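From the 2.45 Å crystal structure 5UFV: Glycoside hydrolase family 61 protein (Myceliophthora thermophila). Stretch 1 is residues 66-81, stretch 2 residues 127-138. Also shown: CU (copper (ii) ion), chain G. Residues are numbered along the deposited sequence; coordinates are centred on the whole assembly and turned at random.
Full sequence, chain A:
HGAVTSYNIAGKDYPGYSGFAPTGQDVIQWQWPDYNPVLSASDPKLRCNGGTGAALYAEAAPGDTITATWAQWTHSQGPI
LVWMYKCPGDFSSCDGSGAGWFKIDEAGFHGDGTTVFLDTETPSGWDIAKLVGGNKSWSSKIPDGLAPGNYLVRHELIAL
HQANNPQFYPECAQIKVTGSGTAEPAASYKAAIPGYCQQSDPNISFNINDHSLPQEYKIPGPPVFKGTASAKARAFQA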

# COMPACT_ATOMS: atom_id res chain seq x y z
N ILE A 66 -9.41 -7.63 -3.39
CA ILE A 66 -8.03 -7.50 -3.87
C ILE A 66 -7.07 -8.11 -2.86
O ILE A 66 -6.95 -7.61 -1.75
N THR A 67 -6.40 -9.18 -3.25
CA THR A 67 -5.42 -9.83 -2.42
C THR A 67 -4.05 -9.69 -3.06
O THR A 67 -3.87 -10.07 -4.21
N ALA A 68 -3.08 -9.15 -2.31
CA ALA A 68 -1.70 -9.06 -2.73
C ALA A 68 -0.84 -10.04 -1.93
O ALA A 68 -1.05 -10.23 -0.73
N THR A 69 0.13 -10.65 -2.60
CA THR A 69 1.03 -11.59 -1.97
C THR A 69 2.48 -11.11 -1.98
O THR A 69 2.96 -10.60 -2.97
N TRP A 70 3.16 -11.28 -0.86
CA TRP A 70 4.54 -10.91 -0.72
C TRP A 70 5.27 -12.22 -0.66
O TRP A 70 5.13 -12.96 0.34
N ALA A 71 6.03 -12.52 -1.71
CA ALA A 71 6.82 -13.71 -1.70
C ALA A 71 7.78 -13.76 -0.52
O ALA A 71 8.07 -14.84 -0.03
N GLN A 72 8.26 -12.59 -0.09
CA GLN A 72 9.21 -12.45 1.03
C GLN A 72 8.86 -11.18 1.78
O GLN A 72 8.45 -10.20 1.17
N TRP A 73 9.02 -11.20 3.10
CA TRP A 73 8.84 -10.02 3.91
C TRP A 73 9.45 -10.23 5.29
O TRP A 73 9.12 -11.19 5.96
N THR A 74 10.27 -9.30 5.73
CA THR A 74 11.07 -9.56 6.89
C THR A 74 10.73 -8.75 8.15
O THR A 74 11.17 -9.13 9.22
N HIS A 75 9.94 -7.68 8.06
CA HIS A 75 9.80 -6.77 9.23
C HIS A 75 8.46 -6.88 9.96
O HIS A 75 7.41 -6.95 9.35
N SER A 76 8.53 -6.84 11.28
CA SER A 76 7.37 -7.06 12.13
C SER A 76 6.79 -5.81 12.76
O SER A 76 5.82 -5.90 13.47
N GLN A 77 7.37 -4.65 12.49
CA GLN A 77 6.81 -3.39 12.95
C GLN A 77 6.54 -2.40 11.83
O GLN A 77 7.42 -2.05 11.07
N GLY A 78 5.30 -1.95 11.76
CA GLY A 78 4.92 -0.80 10.98
C GLY A 78 3.57 -1.04 10.32
O GLY A 78 3.05 -2.17 10.31
N PRO A 79 2.98 0.02 9.76
CA PRO A 79 1.67 -0.10 9.14
C PRO A 79 1.62 -0.69 7.71
O PRO A 79 2.62 -0.76 6.99
N ILE A 80 0.42 -1.10 7.34
CA ILE A 80 0.08 -1.53 6.01
C ILE A 80 -0.88 -0.48 5.49
O ILE A 80 -1.82 -0.13 6.19
N LEU A 81 -0.65 0.00 4.27
CA LEU A 81 -1.59 0.87 3.61
C LEU A 81 -1.92 0.38 2.21
O LEU A 81 -1.02 -0.04 1.47
N ASP A 127 -0.13 -5.72 12.75
CA ASP A 127 -0.70 -6.62 11.75
C ASP A 127 0.29 -7.01 10.66
O ASP A 127 0.21 -8.09 10.09
N ILE A 128 1.24 -6.14 10.37
CA ILE A 128 2.27 -6.46 9.41
C ILE A 128 3.03 -7.75 9.75
O ILE A 128 3.55 -8.40 8.87
N ALA A 129 3.11 -8.11 11.02
CA ALA A 129 3.87 -9.29 11.41
C ALA A 129 3.36 -10.53 10.72
O ALA A 129 4.08 -11.53 10.61
N LYS A 130 2.11 -10.48 10.30
CA LYS A 130 1.47 -11.61 9.70
C LYS A 130 1.92 -11.80 8.28
O LYS A 130 1.79 -12.91 7.74
N LEU A 131 2.48 -10.74 7.68
CA LEU A 131 3.09 -10.83 6.34
C LEU A 131 4.50 -11.41 6.32
O LEU A 131 5.06 -11.62 5.26
N VAL A 132 5.06 -11.70 7.48
CA VAL A 132 6.44 -12.12 7.56
C VAL A 132 6.56 -13.60 7.24
O VAL A 132 5.75 -14.39 7.70
N GLY A 133 7.58 -13.97 6.46
CA GLY A 133 8.01 -15.37 6.39
C GLY A 133 7.65 -16.17 5.15
O GLY A 133 7.88 -17.37 5.10
N GLY A 134 7.07 -15.51 4.15
CA GLY A 134 6.99 -16.11 2.83
C GLY A 134 5.58 -16.40 2.38
O GLY A 134 4.81 -17.07 3.08
N ASN A 135 5.28 -15.89 1.20
CA ASN A 135 4.00 -16.13 0.52
C ASN A 135 2.81 -15.85 1.40
O ASN A 135 1.87 -16.62 1.44
N LYS A 136 2.89 -14.73 2.11
CA LYS A 136 1.78 -14.23 2.89
C LYS A 136 1.02 -13.19 2.11
O LYS A 136 1.57 -12.50 1.25
N SER A 137 -0.25 -13.06 2.43
CA SER A 137 -1.15 -12.28 1.63
C SER A 137 -1.95 -11.31 2.47
O SER A 137 -2.14 -11.53 3.66
N TRP A 138 -2.42 -10.24 1.82
CA TRP A 138 -3.32 -9.27 2.46
C TRP A 138 -4.48 -9.00 1.56
O TRP A 138 -4.30 -8.73 0.38

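Ala68, Thr69 and Trp70 pair antiparallel with Trp138, Ser137 and Lys136, and the side chains sort themselves by the face of the sheet on which they emerge. Thr69 and Ser137 are directly opposed, so their side chains emerge on the same face; this non-hydrogen-bonded pair has its CA atoms 4.3 Å apart. Both adopt m (chi1 -60° and -55°), and Thr69 OG1 meets Ser137 OG at 2.9 Å in a hydrogen bond in which either hydroxyl could be the donor. Small hydroxyl residues suit this partly open face. Thr67, also m, rests its CG2 3.7 Å from Ser137 CB.

The face carrying Ala68, Trp70, Lys136 and Trp138 is largely apolar. Trp70 (m, chi2 -97°) receives Leu131 CD1 over one face of its ring, 3.8 Å from the centroid of the six-membered ring and 17° off the normal, a CH-pi contact. The ring edge meets the neighbouring tryptophan, with CZ3 of Trp70 3.8 Å from CB of Trp138. Trp138 is t, with chi2 -93°, and offers a face of its own ring to Ile80, whose CD1 lies 3.7 Å from the six-membered centroid, 13° off the normal. The extended m,t conformation of Ile80 carries that methyl outward from the backbone; the same CD1 lies 4.0 Å from Leu131 CD1. Leu131, also m,t, points toward the first stretch and so links Trp70 to Ile80.

Ile128 is the most extensively covered residue here. With chi1 and chi2 both t, its CD1 reaches 3.7 Å from Trp73 CZ2, while its CG1 is 4.2 Å from Ile80 CG1 and its CG2 lies 3.6 Å from His75 O. Trp73, at chi1 -180° (t), points toward the second stretch; its CD1 touches Leu131 CB at 3.9 Å and Val132 CG2 at 3.7 Å. Its indole NE1 is not left unpaired, donating to His75 O at 2.8 Å.

His75 itself points away from the second stretch (m, chi2 -61°), and its NE2 binds the copper ion at 2.0 Å, with further ligands from elsewhere in the structure. Lys136 starts on the tryptophan face, but its aliphatic chain turns through chi2 m and chi4 m and carries NZ clear of the rings to donate to Val132 O at 3.3 Å.

Two waters bridge backbone groups. Water 1 donates to Trp70 O (2.7 Å) and Leu131 O (2.9 Å) and accepts from Gly134 N (2.9 Å); water 2 joins Gly78 O (2.7 Å) to Ile128 N (3.0 Å). The backbone angles of Gly78 and Gly134 by themselves call for glycine.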

# COMPACT_ATOMS: atom_id res chain seq x y z
CB ILE A 66 -7.63 -6.03 -4.09
CG1 ILE A 66 -8.51 -5.43 -5.18
CG2 ILE A 66 -6.18 -5.94 -4.51
CD1 ILE A 66 -8.29 -3.96 -5.41
CB THR A 67 -5.72 -11.32 -2.34
OG1 THR A 67 -7.01 -11.51 -1.76
CG2 THR A 67 -4.66 -12.04 -1.50
CB ALA A 68 -1.21 -7.65 -2.50
CB THR A 69 0.95 -12.98 -2.65
OG1 THR A 69 -0.38 -13.45 -2.53
CG2 THR A 69 1.85 -14.02 -1.95
CB TRP A 70 4.78 -10.18 0.60
CG TRP A 70 4.45 -8.73 0.55
CD1 TRP A 70 5.32 -7.71 0.35
CD2 TRP A 70 3.16 -8.14 0.74
NE1 TRP A 70 4.65 -6.51 0.38
CE2 TRP A 70 3.32 -6.75 0.61
CE3 TRP A 70 1.89 -8.64 1.02
CZ2 TRP A 70 2.24 -5.86 0.75
CZ3 TRP A 70 0.83 -7.76 1.14
CH2 TRP A 70 1.01 -6.39 1.01
CB ALA A 71 7.58 -13.84 -3.00
CB GLN A 72 10.68 -12.28 0.57
CG GLN A 72 11.30 -13.41 -0.27
CD GLN A 72 11.28 -14.82 0.35
OE1 GLN A 72 11.34 -15.85 -0.37
NE2 GLN A 72 11.24 -14.88 1.70
CB TRP A 73 7.37 -9.67 4.09
CG TRP A 73 7.26 -8.46 4.92
CD1 TRP A 73 6.77 -8.35 6.18
CD2 TRP A 73 7.76 -7.18 4.57
NE1 TRP A 73 6.89 -7.06 6.63
CE2 TRP A 73 7.49 -6.32 5.65
CE3 TRP A 73 8.37 -6.66 3.42
CZ2 TRP A 73 7.81 -4.98 5.63
CZ3 TRP A 73 8.69 -5.34 3.39
CH2 TRP A 73 8.41 -4.50 4.49
CB THR A 74 12.58 -9.42 6.56
OG1 THR A 74 12.91 -8.07 6.25
CG2 THR A 74 12.93 -10.30 5.38
CB HIS A 75 10.03 -5.31 8.80
CG HIS A 75 11.33 -5.11 8.09
ND1 HIS A 75 12.53 -5.37 8.69
CD2 HIS A 75 11.61 -4.71 6.83
CE1 HIS A 75 13.51 -5.15 7.83
NE2 HIS A 75 12.97 -4.73 6.69
CB SER A 76 7.73 -8.06 13.22
OG SER A 76 7.94 -9.32 12.61
CB GLN A 77 7.77 -2.72 13.93
CG GLN A 77 8.04 -3.52 15.18
CD GLN A 77 9.21 -4.47 15.04
OE1 GLN A 77 10.16 -4.21 14.30
NE2 GLN A 77 9.15 -5.58 15.74
CB PRO A 79 1.18 1.34 9.12
CG PRO A 79 2.40 2.15 9.01
CD PRO A 79 3.40 1.42 9.87
CB ILE A 80 -0.70 -2.86 6.07
CG1 ILE A 80 0.15 -3.93 6.73
CG2 ILE A 80 -1.13 -3.29 4.69
CD1 ILE A 80 -0.57 -5.24 6.92
CB LEU A 81 -1.04 2.28 3.52
CG LEU A 81 -0.95 3.03 4.86
CD1 LEU A 81 0.29 2.66 5.64
CD2 LEU A 81 -0.98 4.54 4.61
CB ASP A 127 -1.95 -5.98 11.12
CG ASP A 127 -3.15 -6.01 12.05
OD1 ASP A 127 -3.42 -7.08 12.63
OD2 ASP A 127 -3.81 -4.97 12.23
CB ILE A 128 3.28 -5.29 9.27
CG1 ILE A 128 3.91 -5.28 7.88
CG2 ILE A 128 4.35 -5.37 10.34
CD1 ILE A 128 4.76 -4.06 7.60
CB ALA A 129 3.77 -9.50 12.91
CB LYS A 130 -0.05 -11.48 9.79
CG LYS A 130 -0.57 -11.60 11.21
CD LYS A 130 -1.98 -11.04 11.34
CE LYS A 130 -2.56 -11.29 12.73
NZ LYS A 130 -3.82 -10.52 12.93
CB LEU A 131 3.10 -9.47 5.64
CG LEU A 131 1.72 -8.84 5.48
CD1 LEU A 131 1.79 -7.54 4.70
CD2 LEU A 131 0.74 -9.79 4.80
CB VAL A 132 7.01 -11.86 8.97
CG1 VAL A 132 8.38 -12.51 9.15
CG2 VAL A 132 7.07 -10.36 9.23
CB ASN A 135 3.98 -17.55 -0.06
CG ASN A 135 5.17 -17.81 -0.97
OD1 ASN A 135 5.98 -18.69 -0.72
ND2 ASN A 135 5.31 -16.97 -1.99
CB LYS A 136 2.29 -13.61 4.20
CG LYS A 136 2.99 -14.60 5.11
CD LYS A 136 2.16 -15.84 5.30
CE LYS A 136 2.56 -16.62 6.54
NZ LYS A 136 4.01 -16.89 6.51
CB SER A 137 -2.11 -13.22 0.89
OG SER A 137 -1.42 -14.20 0.12
CB TRP A 138 -2.61 -7.95 2.78
CG TRP A 138 -3.43 -7.10 3.73
CD1 TRP A 138 -4.34 -6.13 3.38
CD2 TRP A 138 -3.47 -7.20 5.15
NE1 TRP A 138 -4.92 -5.60 4.51
CE2 TRP A 138 -4.42 -6.25 5.61
CE3 TRP A 138 -2.83 -8.02 6.08
CZ2 TRP A 138 -4.71 -6.07 6.98
CZ3 TRP A 138 -3.13 -7.85 7.45
CH2 TRP A 138 -4.06 -6.87 7.88
CU CU G . 13.97 -4.77 4.97
O HOH W 1 5.89 -13.14 2.94
O HOH W 2 0.68 -3.22 10.88